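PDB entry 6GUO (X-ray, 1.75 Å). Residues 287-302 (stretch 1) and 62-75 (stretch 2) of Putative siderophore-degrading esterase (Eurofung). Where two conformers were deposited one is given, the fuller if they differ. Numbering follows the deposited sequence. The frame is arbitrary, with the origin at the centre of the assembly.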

# COMPACT_ATOMS: atom_id res chain seq x y z
N VAL A 287 -5.94 7.70 2.89
CA VAL A 287 -6.87 6.66 2.44
C VAL A 287 -6.43 5.93 1.15
O VAL A 287 -6.94 4.85 0.86
CB VAL A 287 -8.31 7.21 2.28
CG1 VAL A 287 -8.46 8.02 0.99
CG2 VAL A 287 -9.34 6.09 2.34
N ILE A 288 -5.49 6.51 0.39
CA ILE A 288 -5.11 5.96 -0.92
C ILE A 288 -4.64 4.51 -0.80
O ILE A 288 -5.16 3.62 -1.49
CB ILE A 288 -4.06 6.83 -1.64
CG1 ILE A 288 -4.69 8.17 -2.05
CG2 ILE A 288 -3.51 6.12 -2.88
CD1 ILE A 288 -3.71 9.20 -2.58
N GLY A 289 -3.67 4.27 0.08
CA GLY A 289 -3.11 2.94 0.31
C GLY A 289 -4.16 1.91 0.68
O GLY A 289 -4.30 0.90 -0.01
N PRO A 290 -4.92 2.16 1.78
CA PRO A 290 -6.01 1.26 2.18
C PRO A 290 -7.08 1.04 1.11
O PRO A 290 -7.52 -0.10 0.91
CB PRO A 290 -6.61 1.95 3.40
CG PRO A 290 -5.52 2.78 3.96
CD PRO A 290 -4.64 3.18 2.80
N ALA A 291 -7.48 2.11 0.42
CA ALA A 291 -8.53 2.02 -0.61
C ALA A 291 -8.06 1.25 -1.85
O ALA A 291 -8.84 0.50 -2.44
CB ALA A 291 -9.03 3.40 -0.99
N LEU A 292 -6.80 1.44 -2.24
CA LEU A 292 -6.23 0.69 -3.35
C LEU A 292 -6.07 -0.78 -2.98
O LEU A 292 -6.51 -1.65 -3.73
CB LEU A 292 -4.89 1.29 -3.80
CG LEU A 292 -4.15 0.58 -4.94
CD1 LEU A 292 -5.04 0.31 -6.16
CD2 LEU A 292 -2.97 1.44 -5.34
N SER A 293 -5.48 -1.04 -1.82
CA SER A 293 -5.35 -2.41 -1.31
C SER A 293 -6.72 -3.08 -1.24
O SER A 293 -6.89 -4.21 -1.72
CB SER A 293 -4.70 -2.43 0.07
OG SER A 293 -3.36 -1.98 0.01
N GLY A 294 -7.69 -2.38 -0.66
CA GLY A 294 -9.07 -2.88 -0.55
C GLY A 294 -9.74 -3.15 -1.89
O GLY A 294 -10.45 -4.15 -2.04
N GLY A 295 -9.51 -2.26 -2.85
CA GLY A 295 -10.01 -2.45 -4.22
C GLY A 295 -9.42 -3.67 -4.90
O GLY A 295 -10.13 -4.41 -5.58
N ILE A 296 -8.12 -3.89 -4.70
CA ILE A 296 -7.42 -5.06 -5.23
C ILE A 296 -8.02 -6.34 -4.63
O ILE A 296 -8.30 -7.29 -5.36
CB ILE A 296 -5.88 -5.01 -4.98
CG1 ILE A 296 -5.22 -3.83 -5.71
CG2 ILE A 296 -5.20 -6.31 -5.41
CD1 ILE A 296 -5.22 -3.88 -7.22
N MET A 297 -8.22 -6.36 -3.31
CA MET A 297 -8.83 -7.52 -2.64
C MET A 297 -10.26 -7.76 -3.11
O MET A 297 -10.65 -8.90 -3.37
CB MET A 297 -8.81 -7.35 -1.11
CG MET A 297 -7.44 -7.30 -0.46
SD MET A 297 -6.37 -8.70 -0.80
CE MET A 297 -5.51 -8.18 -2.27
N PHE A 298 -11.03 -6.67 -3.23
CA PHE A 298 -12.39 -6.72 -3.76
C PHE A 298 -12.41 -7.35 -5.15
O PHE A 298 -13.20 -8.25 -5.41
CB PHE A 298 -12.98 -5.30 -3.78
CG PHE A 298 -14.34 -5.20 -4.43
CD1 PHE A 298 -15.50 -5.41 -3.69
CD2 PHE A 298 -14.46 -4.84 -5.76
CE1 PHE A 298 -16.75 -5.29 -4.28
CE2 PHE A 298 -15.70 -4.72 -6.36
CZ PHE A 298 -16.85 -4.94 -5.62
N LEU A 299 -11.50 -6.89 -6.01
CA LEU A 299 -11.36 -7.43 -7.37
C LEU A 299 -11.04 -8.92 -7.37
O LEU A 299 -11.70 -9.70 -8.05
CB LEU A 299 -10.30 -6.64 -8.14
CG LEU A 299 -9.95 -7.04 -9.57
CD1 LEU A 299 -11.17 -7.02 -10.47
CD2 LEU A 299 -8.86 -6.11 -10.09
N SER A 300 -10.03 -9.32 -6.58
CA SER A 300 -9.63 -10.72 -6.49
C SER A 300 -10.73 -11.63 -5.90
O SER A 300 -10.83 -12.79 -6.29
CB SER A 300 -8.33 -10.86 -5.70
OG SER A 300 -7.28 -10.18 -6.35
N ASN A 301 -11.55 -11.08 -5.00
CA ASN A 301 -12.67 -11.84 -4.41
C ASN A 301 -13.83 -12.12 -5.37
O ASN A 301 -14.64 -13.01 -5.10
CB ASN A 301 -13.21 -11.12 -3.16
CG ASN A 301 -12.21 -11.11 -2.01
OD1 ASN A 301 -11.29 -11.93 -1.95
ND2 ASN A 301 -12.39 -10.17 -1.10
N LEU A 302 -13.92 -11.38 -6.47
CA LEU A 302 -14.94 -11.62 -7.50
C LEU A 302 -14.73 -12.91 -8.30
O LEU A 302 -15.67 -13.38 -8.94
CB LEU A 302 -15.01 -10.44 -8.48
CG LEU A 302 -15.43 -9.08 -7.92
CD1 LEU A 302 -15.19 -7.98 -8.95
CD2 LEU A 302 -16.89 -9.08 -7.47
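Stretch 2, residues 62-75: ALFLTATETLRRRE

The contact between these two helices, far apart in sequence, is apolar along most of its length but ends in a polar clasp, in which the guanidinium of Arg74 reaches across to the last turn of stretch 1. Both terminal nitrogens of Arg74 share one acceptor: NH1 donates to Asn301 OD1 at 2.8 Å and NH2 to the same Asn301 OD1 at 2.9 Å. Arg74 NH2 also makes a weak hydrogen bond to Met297 SD at 3.6 Å, nearly straight at 169°. Asn301 OD1 and Met297 SD lie at the edge of the guanidinium, near its plane, whereas Ser300 covers one face, with Ser300 CB 3.4 Å from Arg74 CZ. Arg74 accordingly has the largest area covered by the other stretch, 112 of the 663 Å² buried in total.

Stretch 2 is helical from Ala62 to Glu75, part of a longer helix, and is kinked near its start, where the backbone nitrogens of Leu65 and Thr66 have no bond to the preceding turn. Regular i to i+4 bonding follows, beginning with Ala67 N to Leu63 O at 3.0 Å. The helix runs in the same general sense as that of stretch 1, with a signed crossing angle of -45° and a closest approach of the axes of 9.6 Å. The register pairs Leu292 with Ala67, Ser293 with Thr70 and Ile296 with Leu71; the shortest of these CA to CA separations is 6.1 Å, between Ser293 CA and Thr70 CA.

At the N-terminal end of the contact, Leu63 starts out sideways, but the end of its side chain comes nearer to stretch 1, with Leu63 CD2 3.5 Å from Ile288 CG2. Leu292 packs beside it, its CD2 lying 3.5 Å from the carbonyl oxygen Leu63 O and 3.8 Å from Thr66 CB. The small side chain of Ala67 is approached by two larger ones, with Ala67 CB at 4.3 Å from both Leu292 CD2 and Ile296 CD1. One turn further on, Ile296 CG2 meets Leu71 CD2 at 3.4 Å and Thr70 CG2 at 3.9 Å.

Thr70 points toward stretch 1, but its hydroxyl is spent within its own helix, where Thr70 OG1 donates to Thr66 O at 2.7 Å. The methyl carbon Thr70 CG2 packs against Met297 CE at 3.6 Å. Met297 thus joins the two parts of the contact, its methyl resting on Thr70 while its sulfur faces Arg74.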

# COMPACT_ATOMS: atom_id res chain seq x y z
N ALA A 62 1.68 7.28 -8.99
CA ALA A 62 1.41 7.27 -7.54
C ALA A 62 0.88 5.95 -7.00
O ALA A 62 0.88 5.75 -5.78
CB ALA A 62 0.42 8.38 -7.21
N LEU A 63 0.42 5.06 -7.88
CA LEU A 63 -0.32 3.85 -7.49
C LEU A 63 0.26 2.51 -7.95
O LEU A 63 -0.08 1.47 -7.39
CB LEU A 63 -1.74 3.94 -8.04
CG LEU A 63 -2.54 5.20 -7.71
CD1 LEU A 63 -3.89 5.12 -8.39
CD2 LEU A 63 -2.70 5.35 -6.21
N PHE A 64 1.13 2.54 -8.97
CA PHE A 64 1.66 1.34 -9.62
C PHE A 64 2.28 0.35 -8.65
O PHE A 64 1.94 -0.83 -8.64
CB PHE A 64 2.70 1.76 -10.66
CG PHE A 64 3.40 0.61 -11.32
CD1 PHE A 64 2.71 -0.26 -12.15
CD2 PHE A 64 4.76 0.42 -11.14
CE1 PHE A 64 3.36 -1.30 -12.79
CE2 PHE A 64 5.42 -0.62 -11.77
CZ PHE A 64 4.72 -1.49 -12.60
N LEU A 65 3.20 0.85 -7.83
CA LEU A 65 3.98 -0.01 -6.94
C LEU A 65 3.12 -0.65 -5.84
O LEU A 65 3.31 -1.82 -5.52
CB LEU A 65 5.16 0.76 -6.33
CG LEU A 65 6.18 1.36 -7.31
CD1 LEU A 65 7.21 2.19 -6.56
CD2 LEU A 65 6.87 0.28 -8.14
N THR A 66 2.16 0.11 -5.32
CA THR A 66 1.25 -0.37 -4.27
C THR A 66 0.35 -1.46 -4.83
O THR A 66 0.17 -2.50 -4.21
CB THR A 66 0.38 0.77 -3.69
OG1 THR A 66 1.23 1.77 -3.12
CG2 THR A 66 -0.59 0.26 -2.61
N ALA A 67 -0.22 -1.23 -6.01
CA ALA A 67 -1.06 -2.23 -6.66
C ALA A 67 -0.25 -3.50 -6.95
O ALA A 67 -0.70 -4.61 -6.66
CB ALA A 67 -1.65 -1.68 -7.95
N THR A 68 0.95 -3.32 -7.48
CA THR A 68 1.84 -4.44 -7.81
C THR A 68 2.11 -5.32 -6.58
O THR A 68 1.93 -6.54 -6.61
CB THR A 68 3.15 -3.93 -8.42
OG1 THR A 68 2.85 -3.28 -9.67
CG2 THR A 68 4.16 -5.06 -8.64
N GLU A 69 2.52 -4.68 -5.49
CA GLU A 69 2.90 -5.44 -4.30
C GLU A 69 1.71 -6.08 -3.59
O GLU A 69 1.83 -7.21 -3.10
CB GLU A 69 3.69 -4.58 -3.34
CG GLU A 69 4.49 -5.42 -2.36
CD GLU A 69 5.55 -4.59 -1.68
OE1 GLU A 69 5.16 -3.73 -0.87
OE2 GLU A 69 6.75 -4.78 -1.98
N THR A 70 0.58 -5.38 -3.53
CA THR A 70 -0.63 -5.96 -2.96
C THR A 70 -1.01 -7.26 -3.67
O THR A 70 -1.32 -8.26 -3.03
CB THR A 70 -1.82 -4.98 -3.02
OG1 THR A 70 -1.45 -3.72 -2.44
CG2 THR A 70 -3.01 -5.55 -2.28
N LEU A 71 -0.96 -7.23 -5.00
CA LEU A 71 -1.24 -8.43 -5.80
C LEU A 71 -0.22 -9.54 -5.56
O LEU A 71 -0.59 -10.71 -5.43
CB LEU A 71 -1.32 -8.10 -7.29
CG LEU A 71 -2.61 -7.40 -7.71
CD1 LEU A 71 -2.41 -6.70 -9.04
CD2 LEU A 71 -3.78 -8.38 -7.77
N ARG A 72 1.06 -9.19 -5.46
CA ARG A 72 2.11 -10.18 -5.28
C ARG A 72 2.04 -10.87 -3.91
O ARG A 72 2.31 -12.06 -3.82
CB ARG A 72 3.49 -9.59 -5.55
CG ARG A 72 3.69 -9.36 -7.03
CD ARG A 72 4.92 -8.55 -7.37
NE ARG A 72 4.99 -8.38 -8.82
CZ ARG A 72 6.01 -7.85 -9.49
NH1 ARG A 72 7.10 -7.42 -8.87
NH2 ARG A 72 5.93 -7.76 -10.82
N ARG A 73 1.65 -10.13 -2.87
CA ARG A 73 1.38 -10.76 -1.57
C ARG A 73 0.24 -11.76 -1.66
O ARG A 73 0.36 -12.90 -1.20
CB ARG A 73 1.08 -9.71 -0.49
CG ARG A 73 2.29 -8.92 -0.05
CD ARG A 73 2.03 -8.19 1.25
NE ARG A 73 0.95 -7.22 1.15
CZ ARG A 73 1.08 -5.93 0.83
NH1 ARG A 73 2.26 -5.38 0.55
NH2 ARG A 73 -0.00 -5.16 0.79
N ARG A 74 -0.87 -11.35 -2.28
CA ARG A 74 -2.03 -12.23 -2.40
C ARG A 74 -1.75 -13.45 -3.29
O ARG A 74 -2.16 -14.56 -2.95
CB ARG A 74 -3.25 -11.48 -2.92
CG ARG A 74 -4.46 -12.39 -3.06
CD ARG A 74 -5.76 -11.72 -2.71
NE ARG A 74 -6.89 -12.59 -3.03
CZ ARG A 74 -8.14 -12.40 -2.63
NH1 ARG A 74 -9.08 -13.28 -3.00
NH2 ARG A 74 -8.48 -11.36 -1.87
N GLU A 75 -1.08 -13.23 -4.41
CA GLU A 75 -0.69 -14.32 -5.32
C GLU A 75 0.26 -15.33 -4.66
O GLU A 75 0.20 -16.52 -4.97
CB GLU A 75 -0.11 -13.75 -6.63
CG GLU A 75 -1.17 -13.07 -7.49
CD GLU A 75 -0.63 -12.10 -8.54
OE1 GLU A 75 0.60 -11.83 -8.60
OE2 GLU A 75 -1.46 -11.58 -9.32